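Local coordinates for protein WipB (Legionella pneumophila, PDB 5NNY) that acts as a translocated serine/threonine phosphatase targeting the host lysosomal nutrient-sensing machinery, the chain here being its phosphatase domain, at residues K73-L78 with D105-K110; I82-T87 with Q113-Q118; I94-V99 with S127-E132; L197-N202 with S232-A237; D263-G268 with T284-E289. All coordinates share one frame; numbering follows the deposited sequence.

Overall arrangement
Interaction 3 sits nearest the middle of the domain, its centre about 4 Å from that of the chain, where the loop after strand 90-93 and the start of helix 128-138 carry sequences resembling the metallophosphatase active-site motifs. The other contacts spread outward from it. Interactions 1 and 2 use successive parts of helix 105-117, their centres about 14 Å apart, and interaction 1 reaches the central loop directly: Asp105 OD2 and Val99 N lie 3.1 Å apart, a probable hydrogen bond. Interaction 5, centred about 14 Å from interaction 3, packs Trp286 on Asn128 and Met265 on Ile131. Interaction 4 is remote, at the tip of the hairpin 190-198/203-208, centred about 29 Å from interaction 3.

Interaction 1. Residues K73-L78 with D105-K110; sequences KQYNAL and DYFILK
Two hydrogen bonds grip the hydroxyl of Tyr106: one comes from Asn76 ND2, 3.0 Å from Tyr106 OH, and the other joins it to the carboxylate of Glu177 on helix 175-186. This is helix-to-helix packing, with 73-78 and 105-110 running nearly parallel at 24° and their axes 10.9 Å apart. The Asn76 bond is almost straight (163°) and lies in the amide plane. Tyr75, CG anti to its backbone N, reaches across to helix 105-117 and gives its hydroxyl proton to a main-chain carbonyl, Tyr75 OH to Phe107 O at 2.6 Å, approaching from above the carbonyl plane. Phe107 CD1 sits over the centre of the Tyr75 ring, the two rings being oblique with planes 31° apart. Lys110 bends at its second and third torsions, so that CG rests on a face of Tyr106 while NZ turns to Glu177 and Gln113. Its CB meets the edge of the Tyr75 ring, Lys110 CB lying 3.8 Å from Tyr75 CE2.

Interaction 2. Residues I82-T87 with Q113-Q118; sequences IKIINT and QALYDQ
Ile82 opens the contact with its backbone: its carbonyl oxygen accepts a nearly straight bond (176°) from the side-chain amide of Gln118, with Gln118 NE2 3.0 Å from Ile82 O. The strand that follows, 83-84, forms a small antiparallel sheet with 28-29, and Gln118, just past the C-terminal end of helix 105-117, bonds to the main chain here much as the N-H and C=O of one residue in a parallel neighbouring strand would. At Lys83 the CB points away from the helix, but its CA lies 3.5 Å from Gln118 OE1, so the amide passes close against the main chain. Ile84 closes the pair of bonds: its N-H points straight at the amide oxygen, Ile84 N to Gln118 OE1 at 2.9 Å, the donor standing well above the carbonyl plane. One flat amide is thus held at both its ends, which fixes its rotation. The Ile84 side chain supplies the apolar part. Its CG1 branch, anti to the carbonyl carbon, points into the helix end, where Ile84 CD1 lies against the amide carbon of Gln118 and the carbonyl of Ala114. Leu115 crosses at about a right angle, Leu115 CD2 being 3.9 Å from Ile84 CG1. Last comes Thr87, whose methyl, CG2, touches the backbone oxygen of Gln118 at 3.7 Å.

Interaction 3. Residues I94-V99 with S127-E132; sequences IGDELV and SNHGIE
His129 stands with its ring between two parts of the 94-99 loop. CG lies anti to the carbonyl carbon, which carries the ring toward the loop, and the turn about chi2 (-87°) brings ND1 to Val99. His129 ND1 donates to Val99 O at only 2.4 Å, very short and bent to 138°, with the oxygen tilted out of the ring plane. His129 CD2, across CG from ND1, comes 3.1 Å from Asp96 OD1, obliquely, with the carboxylate and ring planes 76° apart. A nearby acid could favour a charged imidazole. Asp96 also approaches Asp10, a pairing consistent with a metal site, as in related phosphoesterases. Ser127 OG caps the helix, accepting from Gly130 N at 3.1 Å and, in a weak, long bond (3.5 Å), from Asp96 N; a water ties it to Glu97 OE2. Glu97 OE1 is held by Tyr186. Val99 CG1 packs 3.3 Å from Glu132 OE1, whose hydrogen bond comes from Gln156 NE2. Gly95-Asp96 with the later Asp100, and Asn128-His129, recall the GD...D and GNH(D/E) motifs, the first with one extra residue between its aspartates, the second without its flanking glycine and acid; both line the metal-containing active site of the calcineurin-like phosphoesterase fold.

Interaction 4. Residues L197-N202 with S232-A237; sequences LDPDAN and SAVDLA
The backbone of 197-202 leaves strand 190-198 and turns back toward strand 203-208, forming the tip of a beta-hairpin, while 232-237 is the start of helix 233-253. The turn is closed by Asn202 N bonding to Pro199 O, and Asn202 itself takes up a positive phi of 52°. The two segments come closest there, with the CA atoms of Asn202 and Ala233 5.2 Å apart. From this bend the Asn202 side chain, CG anti to the backbone N, turns its oxygen onto the helix start. Ala233 N points straight at it (174°), 3.0 Å from Asn202 OD1 and nearly along the C=O axis. A water on the same oxygen carries the link on to Val234 N. Ser232, the N-cap residue, deals with the next amide, its OG accepting from Asp235 N. The first three N-H groups of the helix are thereby met by an asparagine, a water and the N-cap serine. Asn202 ND2 is bonded to Lys299 O, so both ends of this amide are used. Leu197 packs alongside the helix: its CD1 branch lies 3.6 Å from Ala233 CB, next to the carbonyl of Ala233, and its CD2 branch meets Val234 and Ala237. Pro199 adds an outer contact, its CB sitting 3.8 Å from Val234 CG2.

Interaction 5. Residues D263-G268 with T284-E289; sequences DMMYRG and TVWGRE
Gly268 meets Trp286 face-on: with no side chain on the glycine, the indole can lie directly against the helix backbone. Gly268 CA stands 4.0 Å from the centroid of the Trp286 five-membered ring and 15° off its normal, a CH-pi contact. The carbonyl of the same glycine is gripped by Arg288 through two nitrogens side-on, Arg288 NE at 2.9 Å and Arg288 NH2 at 3.1 Å from Gly268 O. Both bonds lie in the carbonyl plane, and the N-H of NE points at a lone pair of Gly268 O. Met265 folds back at its second and third torsions, placing its sulfur in the plane of the indole at the edge. There Trp286 NE1 gives a weak bond to Met265 SD at 3.4 Å, and Met265 CE presses closer, 3.1 Å from Trp286 NE1. Trp286 also packs on Asn128 of helix 128-138. The arrangement joins a Met-aromatic contact to a Schellman motif, in which Gly287, with positive phi, ends helix 280-286 and sends the chain on to Arg288.

Interaction 1. Residues K73-L78 with D105-K110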
# COMPACT_ATOMS: atom_id res chain seq x y z
N LYS A 73 -5.45 -15.99 16.67
CA LYS A 73 -5.89 -17.29 16.19
C LYS A 73 -7.32 -17.23 15.65
O LYS A 73 -7.62 -17.83 14.62
CB LYS A 73 -5.75 -18.35 17.30
CG LYS A 73 -6.77 -18.27 18.40
CD LYS A 73 -6.26 -18.90 19.69
CE LYS A 73 -5.88 -20.35 19.51
NZ LYS A 73 -5.80 -21.05 20.83
N GLN A 74 -8.20 -16.45 16.29
CA GLN A 74 -9.56 -16.38 15.78
C GLN A 74 -9.61 -15.57 14.49
O GLN A 74 -10.36 -15.92 13.56
CB GLN A 74 -10.55 -15.80 16.80
CG GLN A 74 -11.98 -15.96 16.24
CD GLN A 74 -13.12 -15.43 17.08
OE1 GLN A 74 -12.93 -14.74 18.08
NE2 GLN A 74 -14.33 -15.78 16.68
N TYR A 75 -8.82 -14.50 14.41
CA TYR A 75 -8.76 -13.74 13.17
C TYR A 75 -8.32 -14.64 12.02
O TYR A 75 -8.92 -14.61 10.94
CB TYR A 75 -7.81 -12.55 13.31
CG TYR A 75 -7.80 -11.71 12.06
CD1 TYR A 75 -8.84 -10.82 11.80
CD2 TYR A 75 -6.80 -11.83 11.11
CE1 TYR A 75 -8.88 -10.05 10.65
CE2 TYR A 75 -6.83 -11.08 9.94
CZ TYR A 75 -7.87 -10.18 9.73
OH TYR A 75 -7.92 -9.43 8.58
N ASN A 76 -7.27 -15.43 12.23
CA ASN A 76 -6.78 -16.30 11.16
C ASN A 76 -7.78 -17.41 10.84
O ASN A 76 -7.82 -17.88 9.69
CB ASN A 76 -5.42 -16.89 11.54
CG ASN A 76 -4.30 -15.85 11.51
OD1 ASN A 76 -4.47 -14.76 10.96
ND2 ASN A 76 -3.17 -16.18 12.10
N ALA A 77 -8.57 -17.85 11.82
CA ALA A 77 -9.66 -18.79 11.52
C ALA A 77 -10.71 -18.15 10.62
O ALA A 77 -11.31 -18.83 9.77
CB ALA A 77 -10.30 -19.28 12.82
N LEU A 78 -10.99 -16.86 10.81
CA LEU A 78 -11.93 -16.19 9.91
C LEU A 78 -11.35 -16.07 8.51
O LEU A 78 -12.04 -16.33 7.52
CB LEU A 78 -12.30 -14.81 10.46
CG LEU A 78 -13.08 -14.76 11.78
CD1 LEU A 78 -13.33 -13.31 12.23
CD2 LEU A 78 -14.40 -15.51 11.66
N ASP A 105 -1.72 -3.61 11.35
CA ASP A 105 -1.40 -3.97 9.97
C ASP A 105 -1.51 -5.46 9.71
O ASP A 105 -1.69 -5.86 8.56
CB ASP A 105 0.00 -3.50 9.59
CG ASP A 105 0.05 -2.03 9.23
OD1 ASP A 105 -1.04 -1.48 8.92
OD2 ASP A 105 1.16 -1.43 9.31
N TYR A 106 -1.41 -6.28 10.75
CA TYR A 106 -1.56 -7.72 10.58
C TYR A 106 -2.86 -8.07 9.87
O TYR A 106 -2.90 -9.02 9.07
CB TYR A 106 -1.54 -8.41 11.95
CG TYR A 106 -1.43 -9.92 11.87
CD1 TYR A 106 -0.22 -10.52 11.59
CD2 TYR A 106 -2.57 -10.73 12.05
CE1 TYR A 106 -0.12 -11.90 11.50
CE2 TYR A 106 -2.47 -12.12 11.96
CZ TYR A 106 -1.25 -12.69 11.70
OH TYR A 106 -1.12 -14.05 11.61
N PHE A 107 -3.94 -7.32 10.14
CA PHE A 107 -5.25 -7.69 9.61
C PHE A 107 -5.28 -7.60 8.09
O PHE A 107 -5.73 -8.53 7.41
CB PHE A 107 -6.34 -6.80 10.21
CG PHE A 107 -6.63 -7.07 11.68
CD1 PHE A 107 -6.30 -8.29 12.28
CD2 PHE A 107 -7.29 -6.11 12.43
CE1 PHE A 107 -6.60 -8.53 13.62
CE2 PHE A 107 -7.62 -6.35 13.77
CZ PHE A 107 -7.27 -7.56 14.37
N ILE A 108 -4.77 -6.49 7.53
CA ILE A 108 -4.79 -6.32 6.09
C ILE A 108 -3.72 -7.18 5.44
O ILE A 108 -3.90 -7.67 4.32
CB ILE A 108 -4.65 -4.82 5.73
CG1 ILE A 108 -6.02 -4.15 5.92
CG2 ILE A 108 -4.13 -4.61 4.30
CD1 ILE A 108 -6.16 -2.77 5.38
N LEU A 109 -2.62 -7.44 6.15
CA LEU A 109 -1.59 -8.32 5.59
C LEU A 109 -2.14 -9.73 5.35
O LEU A 109 -1.83 -10.36 4.33
CB LEU A 109 -0.37 -8.38 6.51
CG LEU A 109 0.54 -7.15 6.53
CD1 LEU A 109 1.64 -7.31 7.59
CD2 LEU A 109 1.15 -6.92 5.14
N LYS A 110 -2.95 -10.23 6.29
CA LYS A 110 -3.54 -11.56 6.13
C LYS A 110 -4.57 -11.56 5.01
O LYS A 110 -4.73 -12.57 4.32
CB LYS A 110 -4.19 -12.02 7.43
CG LYS A 110 -3.19 -12.38 8.53
CD LYS A 110 -2.11 -13.33 8.03
CE LYS A 110 -2.42 -14.79 8.36
NZ LYS A 110 -1.45 -15.72 7.67

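Interaction 2. Residues I82-T87 with Q113-Q118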
# COMPACT_ATOMS: atom_id res chain seq x y z
N ILE A 82 -12.64 -17.41 4.35
CA ILE A 82 -12.92 -16.47 3.27
C ILE A 82 -12.57 -17.15 1.96
O ILE A 82 -11.53 -17.80 1.84
CB ILE A 82 -12.13 -15.17 3.46
CG1 ILE A 82 -12.68 -14.39 4.67
CG2 ILE A 82 -12.16 -14.33 2.20
CD1 ILE A 82 -11.81 -13.15 5.07
N LYS A 83 -13.47 -17.06 0.99
CA LYS A 83 -13.24 -17.63 -0.33
C LYS A 83 -13.25 -16.51 -1.36
O LYS A 83 -14.15 -15.68 -1.38
CB LYS A 83 -14.30 -18.67 -0.70
CG LYS A 83 -13.75 -19.73 -1.64
CD LYS A 83 -14.81 -20.36 -2.51
CE LYS A 83 -14.16 -21.30 -3.51
NZ LYS A 83 -12.84 -20.77 -3.96
N ILE A 84 -12.23 -16.51 -2.21
CA ILE A 84 -12.20 -15.64 -3.37
C ILE A 84 -13.09 -16.26 -4.43
O ILE A 84 -12.93 -17.44 -4.78
CB ILE A 84 -10.77 -15.43 -3.88
CG1 ILE A 84 -10.04 -14.36 -3.06
CG2 ILE A 84 -10.76 -15.01 -5.34
CD1 ILE A 84 -9.87 -14.68 -1.57
N ILE A 85 -14.07 -15.51 -4.91
CA ILE A 85 -15.04 -15.99 -5.89
C ILE A 85 -14.88 -15.32 -7.24
O ILE A 85 -15.60 -15.69 -8.18
CB ILE A 85 -16.49 -15.81 -5.40
CG1 ILE A 85 -16.79 -14.32 -5.20
CG2 ILE A 85 -16.70 -16.57 -4.12
CD1 ILE A 85 -18.22 -14.02 -4.79
N ASN A 86 -13.99 -14.34 -7.37
CA ASN A 86 -13.74 -13.67 -8.63
C ASN A 86 -12.25 -13.41 -8.75
O ASN A 86 -11.69 -12.60 -8.00
CB ASN A 86 -14.52 -12.35 -8.74
CG ASN A 86 -14.52 -11.80 -10.16
OD1 ASN A 86 -13.57 -12.00 -10.91
ND2 ASN A 86 -15.59 -11.13 -10.54
N THR A 87 -11.62 -14.10 -9.70
CA THR A 87 -10.20 -13.97 -9.98
C THR A 87 -9.92 -13.14 -11.23
O THR A 87 -8.75 -13.00 -11.61
CB THR A 87 -9.57 -15.35 -10.13
OG1 THR A 87 -10.15 -16.01 -11.26
CG2 THR A 87 -9.82 -16.19 -8.89
N GLN A 113 -2.68 -11.69 1.78
CA GLN A 113 -2.16 -13.05 1.58
C GLN A 113 -3.23 -14.00 1.04
O GLN A 113 -2.98 -14.78 0.12
CB GLN A 113 -1.59 -13.56 2.89
CG GLN A 113 -0.90 -14.92 2.81
CD GLN A 113 -0.33 -15.29 4.17
OE1 GLN A 113 -1.02 -15.17 5.18
NE2 GLN A 113 0.93 -15.71 4.21
N ALA A 114 -4.44 -13.94 1.60
CA ALA A 114 -5.53 -14.77 1.11
C ALA A 114 -5.92 -14.40 -0.32
O ALA A 114 -6.20 -15.27 -1.14
CB ALA A 114 -6.74 -14.66 2.03
N LEU A 115 -5.96 -13.10 -0.62
CA LEU A 115 -6.24 -12.68 -2.00
C LEU A 115 -5.22 -13.29 -2.95
O LEU A 115 -5.59 -13.87 -3.99
CB LEU A 115 -6.22 -11.15 -2.09
CG LEU A 115 -7.44 -10.44 -1.50
CD1 LEU A 115 -7.25 -8.93 -1.47
CD2 LEU A 115 -8.72 -10.81 -2.28
N TYR A 116 -3.94 -13.23 -2.60
CA TYR A 116 -2.89 -13.74 -3.47
C TYR A 116 -2.97 -15.27 -3.57
O TYR A 116 -2.95 -15.83 -4.68
CB TYR A 116 -1.52 -13.28 -2.94
CG TYR A 116 -0.33 -14.05 -3.48
CD1 TYR A 116 0.17 -13.79 -4.75
CD2 TYR A 116 0.31 -15.03 -2.72
CE1 TYR A 116 1.26 -14.48 -5.25
CE2 TYR A 116 1.40 -15.73 -3.21
CZ TYR A 116 1.87 -15.44 -4.48
OH TYR A 116 2.95 -16.12 -4.99
N ASP A 117 -3.08 -15.95 -2.43
CA ASP A 117 -3.06 -17.41 -2.42
C ASP A 117 -4.24 -18.00 -3.18
O ASP A 117 -4.12 -19.11 -3.72
CB ASP A 117 -3.07 -17.92 -0.98
CG ASP A 117 -2.93 -19.42 -0.89
OD1 ASP A 117 -1.93 -19.95 -1.43
OD2 ASP A 117 -3.81 -20.07 -0.29
N GLN A 118 -5.36 -17.29 -3.27
CA GLN A 118 -6.51 -17.80 -4.00
C GLN A 118 -6.67 -17.17 -5.38
O GLN A 118 -7.73 -17.34 -6.00
CB GLN A 118 -7.79 -17.59 -3.18
CG GLN A 118 -7.76 -18.31 -1.84
CD GLN A 118 -9.08 -18.24 -1.12
OE1 GLN A 118 -10.14 -18.44 -1.72
NE2 GLN A 118 -9.03 -17.94 0.18

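Interaction 3. Residues I94-V99 with S127-E132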
# COMPACT_ATOMS: atom_id res chain seq x y z
N ILE A 94 -5.45 2.40 -4.18
CA ILE A 94 -4.78 3.69 -4.37
C ILE A 94 -3.81 3.97 -3.21
O ILE A 94 -2.95 4.86 -3.32
CB ILE A 94 -5.85 4.79 -4.57
CG1 ILE A 94 -5.40 5.80 -5.62
CG2 ILE A 94 -6.20 5.48 -3.26
CD1 ILE A 94 -5.74 5.38 -7.03
N GLY A 95 -3.92 3.23 -2.11
CA GLY A 95 -2.85 3.19 -1.14
C GLY A 95 -3.37 3.31 0.28
O GLY A 95 -4.55 3.10 0.57
N ASP A 96 -2.43 3.65 1.16
CA ASP A 96 -2.68 3.79 2.59
C ASP A 96 -3.33 2.53 3.16
O ASP A 96 -4.11 2.59 4.11
CB ASP A 96 -3.54 5.01 2.89
CG ASP A 96 -2.81 6.32 2.60
OD1 ASP A 96 -1.65 6.28 2.19
OD2 ASP A 96 -3.43 7.38 2.79
N GLU A 97 -3.00 1.37 2.58
CA GLU A 97 -3.52 0.11 3.09
C GLU A 97 -2.76 -0.38 4.32
O GLU A 97 -3.27 -1.26 5.05
CB GLU A 97 -3.53 -0.93 1.96
CG GLU A 97 -2.17 -1.52 1.58
CD GLU A 97 -1.17 -0.51 1.03
OE1 GLU A 97 0.04 -0.65 1.31
OE2 GLU A 97 -1.59 0.44 0.32
N LEU A 98 -1.59 0.20 4.60
CA LEU A 98 -0.76 -0.14 5.75
C LEU A 98 -0.21 1.14 6.38
O LEU A 98 -0.21 2.20 5.76
CB LEU A 98 0.40 -1.06 5.35
CG LEU A 98 0.11 -2.44 4.75
CD1 LEU A 98 1.40 -3.08 4.21
CD2 LEU A 98 -0.55 -3.36 5.78
N VAL A 99 0.28 1.02 7.63
CA VAL A 99 0.95 2.11 8.36
C VAL A 99 0.06 3.35 8.44
O VAL A 99 0.40 4.40 7.88
CB VAL A 99 2.31 2.47 7.73
CG1 VAL A 99 3.16 3.36 8.69
CG2 VAL A 99 3.08 1.22 7.37
N SER A 127 2.70 4.45 -1.79
CA SER A 127 2.32 5.61 -1.01
C SER A 127 3.38 5.87 0.05
O SER A 127 4.24 5.02 0.32
CB SER A 127 0.94 5.44 -0.33
OG SER A 127 0.92 4.40 0.65
N ASN A 128 3.30 7.06 0.65
CA ASN A 128 4.20 7.40 1.74
C ASN A 128 3.99 6.46 2.93
O ASN A 128 4.97 6.06 3.59
CB ASN A 128 4.03 8.87 2.16
CG ASN A 128 2.57 9.33 2.16
OD1 ASN A 128 1.92 9.39 1.11
ND2 ASN A 128 2.07 9.71 3.34
N HIS A 129 2.74 6.07 3.20
CA HIS A 129 2.48 5.15 4.31
C HIS A 129 3.06 3.77 4.01
O HIS A 129 3.78 3.19 4.83
CB HIS A 129 0.97 5.06 4.59
CG HIS A 129 0.38 6.27 5.24
ND1 HIS A 129 0.37 6.46 6.60
CD2 HIS A 129 -0.25 7.35 4.70
CE1 HIS A 129 -0.22 7.61 6.88
NE2 HIS A 129 -0.61 8.16 5.75
N GLY A 130 2.76 3.26 2.85
CA GLY A 130 3.26 1.97 2.45
C GLY A 130 4.78 1.87 2.35
O GLY A 130 5.38 0.90 2.68
N ILE A 131 5.40 2.97 1.98
CA ILE A 131 6.82 3.02 1.87
C ILE A 131 7.53 2.84 3.26
O ILE A 131 8.60 2.40 3.32
CB ILE A 131 7.23 4.29 1.11
CG1 ILE A 131 8.20 3.97 0.01
CG2 ILE A 131 7.79 5.31 2.02
CD1 ILE A 131 8.27 5.06 -1.00
N GLU A 132 6.89 3.23 4.35
CA GLU A 132 7.45 3.00 5.63
C GLU A 132 7.48 1.48 5.92
O GLU A 132 8.42 0.99 6.47
CB GLU A 132 6.67 3.74 6.69
CG GLU A 132 7.08 3.39 8.07
CD GLU A 132 6.50 4.30 9.15
OE1 GLU A 132 5.84 5.27 8.86
OE2 GLU A 132 6.70 3.99 10.31
O HOH W 1 0.32 2.14 -0.81

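Interaction 4. Residues L197-N202 with S232-A237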
# COMPACT_ATOMS: atom_id res chain seq x y z
N LEU A 197 -6.04 1.09 -20.13
CA LEU A 197 -5.79 1.56 -21.48
C LEU A 197 -6.90 1.13 -22.43
O LEU A 197 -7.36 -0.01 -22.37
CB LEU A 197 -4.42 1.04 -21.97
CG LEU A 197 -3.98 1.27 -23.41
CD1 LEU A 197 -3.60 2.73 -23.67
CD2 LEU A 197 -2.83 0.34 -23.73
N ASP A 198 -7.31 2.05 -23.30
CA ASP A 198 -8.29 1.79 -24.35
C ASP A 198 -7.58 2.08 -25.67
O ASP A 198 -7.59 3.22 -26.15
CB ASP A 198 -9.54 2.66 -24.18
CG ASP A 198 -10.62 2.37 -25.20
OD1 ASP A 198 -10.32 1.73 -26.23
OD2 ASP A 198 -11.77 2.81 -24.97
N PRO A 199 -6.93 1.08 -26.27
CA PRO A 199 -6.12 1.36 -27.47
C PRO A 199 -6.94 1.89 -28.64
O PRO A 199 -6.44 2.75 -29.38
CB PRO A 199 -5.50 -0.01 -27.79
CG PRO A 199 -5.67 -0.84 -26.56
CD PRO A 199 -6.91 -0.35 -25.90
N ASP A 200 -8.17 1.42 -28.81
CA ASP A 200 -8.97 1.86 -29.97
C ASP A 200 -9.30 3.34 -29.88
O ASP A 200 -9.35 4.04 -30.90
CB ASP A 200 -10.26 1.04 -30.07
CG ASP A 200 -10.03 -0.35 -30.67
OD1 ASP A 200 -8.87 -0.69 -30.99
OD2 ASP A 200 -11.03 -1.10 -30.82
N ALA A 201 -9.53 3.83 -28.67
CA ALA A 201 -9.87 5.23 -28.47
C ALA A 201 -8.65 6.11 -28.26
O ALA A 201 -8.80 7.34 -28.14
CB ALA A 201 -10.82 5.38 -27.28
N ASN A 202 -7.44 5.53 -28.23
CA ASN A 202 -6.24 6.30 -27.95
C ASN A 202 -6.43 7.09 -26.65
O ASN A 202 -6.20 8.30 -26.59
CB ASN A 202 -5.89 7.22 -29.13
CG ASN A 202 -4.55 7.90 -28.97
OD1 ASN A 202 -3.63 7.37 -28.35
ND2 ASN A 202 -4.43 9.10 -29.54
N SER A 232 1.56 8.13 -28.09
CA SER A 232 0.19 7.62 -28.11
C SER A 232 -0.12 7.11 -26.71
O SER A 232 0.78 6.96 -25.88
CB SER A 232 -0.00 6.52 -29.14
OG SER A 232 0.70 5.34 -28.78
N ALA A 233 -1.40 6.81 -26.46
CA ALA A 233 -1.78 6.19 -25.19
C ALA A 233 -1.11 4.84 -25.02
O ALA A 233 -0.64 4.50 -23.92
CB ALA A 233 -3.30 6.03 -25.10
N VAL A 234 -1.05 4.04 -26.09
CA VAL A 234 -0.36 2.76 -26.07
C VAL A 234 1.12 2.95 -25.74
O VAL A 234 1.71 2.18 -24.97
CB VAL A 234 -0.55 2.01 -27.41
CG1 VAL A 234 0.55 1.00 -27.63
CG2 VAL A 234 -1.91 1.32 -27.44
N ASP A 235 1.75 3.98 -26.32
CA ASP A 235 3.16 4.20 -26.06
C ASP A 235 3.40 4.60 -24.60
O ASP A 235 4.39 4.18 -23.99
CB ASP A 235 3.73 5.27 -27.00
CG ASP A 235 4.64 4.69 -28.05
OD1 ASP A 235 4.69 3.45 -28.17
OD2 ASP A 235 5.32 5.47 -28.76
N LEU A 236 2.52 5.43 -24.05
CA LEU A 236 2.67 5.82 -22.65
C LEU A 236 2.52 4.61 -21.74
O LEU A 236 3.26 4.46 -20.76
CB LEU A 236 1.64 6.89 -22.29
CG LEU A 236 1.85 7.56 -20.93
CD1 LEU A 236 3.14 8.38 -20.90
CD2 LEU A 236 0.65 8.42 -20.54
N ALA A 237 1.57 3.74 -22.05
CA ALA A 237 1.40 2.50 -21.30
C ALA A 237 2.66 1.66 -21.37
O ALA A 237 3.07 1.05 -20.37
CB ALA A 237 0.20 1.73 -21.84
O HOH W 2 -3.00 4.56 -28.32

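Interaction 5. Residues D263-G268 with T284-E289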
# COMPACT_ATOMS: atom_id res chain seq x y z
N ASP A 263 15.55 13.24 3.77
CA ASP A 263 15.32 14.68 3.65
C ASP A 263 14.26 14.97 2.60
O ASP A 263 13.47 15.93 2.72
CB ASP A 263 16.64 15.40 3.34
CG ASP A 263 17.28 14.95 2.03
OD1 ASP A 263 17.94 13.88 2.02
OD2 ASP A 263 17.12 15.66 1.01
N MET A 264 14.22 14.16 1.54
CA MET A 264 13.17 14.31 0.53
C MET A 264 11.79 14.09 1.14
O MET A 264 10.81 14.73 0.75
CB MET A 264 13.38 13.34 -0.62
CG MET A 264 14.65 13.52 -1.40
SD MET A 264 14.75 12.14 -2.54
CE MET A 264 16.44 12.18 -3.10
N MET A 265 11.69 13.16 2.08
CA MET A 265 10.38 12.83 2.64
C MET A 265 9.93 13.88 3.65
O MET A 265 8.74 14.18 3.76
CB MET A 265 10.42 11.43 3.26
CG MET A 265 10.85 10.36 2.26
SD MET A 265 9.79 10.36 0.80
CE MET A 265 8.47 9.28 1.35
N TYR A 266 10.87 14.46 4.41
CA TYR A 266 10.49 15.57 5.28
C TYR A 266 9.98 16.75 4.46
O TYR A 266 8.94 17.35 4.77
CB TYR A 266 11.67 16.03 6.14
CG TYR A 266 12.03 15.10 7.28
CD1 TYR A 266 11.22 15.03 8.42
CD2 TYR A 266 13.19 14.33 7.25
CE1 TYR A 266 11.54 14.19 9.47
CE2 TYR A 266 13.53 13.48 8.32
CZ TYR A 266 12.69 13.42 9.42
OH TYR A 266 12.99 12.60 10.49
N ARG A 267 10.70 17.10 3.40
CA ARG A 267 10.27 18.22 2.57
C ARG A 267 9.00 17.85 1.81
O ARG A 267 8.14 18.71 1.57
CB ARG A 267 11.38 18.63 1.61
CG ARG A 267 12.52 19.38 2.30
CD ARG A 267 13.62 19.77 1.32
NE ARG A 267 14.45 18.64 0.93
CZ ARG A 267 14.52 18.12 -0.29
NH1 ARG A 267 15.32 17.10 -0.53
NH2 ARG A 267 13.79 18.63 -1.28
N GLY A 268 8.87 16.57 1.43
CA GLY A 268 7.62 16.12 0.84
C GLY A 268 6.46 16.31 1.79
O GLY A 268 5.43 16.88 1.44
N THR A 284 6.52 11.88 -6.63
CA THR A 284 5.35 11.12 -7.08
C THR A 284 4.50 10.64 -5.90
O THR A 284 3.28 10.81 -5.90
CB THR A 284 5.80 9.94 -7.95
OG1 THR A 284 6.44 10.44 -9.13
CG2 THR A 284 4.61 9.08 -8.37
N VAL A 285 5.11 10.04 -4.89
CA VAL A 285 4.30 9.52 -3.79
C VAL A 285 3.69 10.66 -2.97
O VAL A 285 2.63 10.48 -2.37
CB VAL A 285 5.10 8.54 -2.89
CG1 VAL A 285 5.53 7.31 -3.68
CG2 VAL A 285 6.31 9.23 -2.23
N TRP A 286 4.36 11.82 -2.91
CA TRP A 286 3.77 12.94 -2.16
C TRP A 286 2.92 13.86 -3.03
O TRP A 286 2.20 14.71 -2.49
CB TRP A 286 4.86 13.76 -1.44
CG TRP A 286 5.44 13.08 -0.18
CD1 TRP A 286 6.62 12.40 -0.08
CD2 TRP A 286 4.82 13.01 1.11
NE1 TRP A 286 6.78 11.91 1.20
CE2 TRP A 286 5.68 12.27 1.95
CE3 TRP A 286 3.63 13.51 1.64
CZ2 TRP A 286 5.39 12.03 3.28
CZ3 TRP A 286 3.33 13.24 2.95
CH2 TRP A 286 4.21 12.52 3.77
N GLY A 287 2.95 13.69 -4.35
CA GLY A 287 2.13 14.54 -5.21
C GLY A 287 2.61 15.98 -5.27
O GLY A 287 1.79 16.90 -5.38
N ARG A 288 3.92 16.18 -5.20
CA ARG A 288 4.52 17.52 -5.14
C ARG A 288 5.06 17.95 -6.50
O ARG A 288 5.27 17.13 -7.39
CB ARG A 288 5.66 17.57 -4.12
CG ARG A 288 5.28 17.10 -2.74
CD ARG A 288 4.07 17.88 -2.23
NE ARG A 288 3.77 17.50 -0.84
CZ ARG A 288 2.60 17.68 -0.25
NH1 ARG A 288 1.60 18.23 -0.92
NH2 ARG A 288 2.43 17.30 1.01
N GLU A 289 5.34 19.25 -6.61
CA GLU A 289 5.78 19.82 -7.88
C GLU A 289 7.07 19.18 -8.37
O GLU A 289 8.05 19.08 -7.64
CB GLU A 289 5.96 21.34 -7.74
CG GLU A 289 6.44 22.00 -9.05
CD GLU A 289 6.14 23.50 -9.13
OE1 GLU A 289 6.12 24.04 -10.26
OE2 GLU A 289 5.90 24.15 -8.09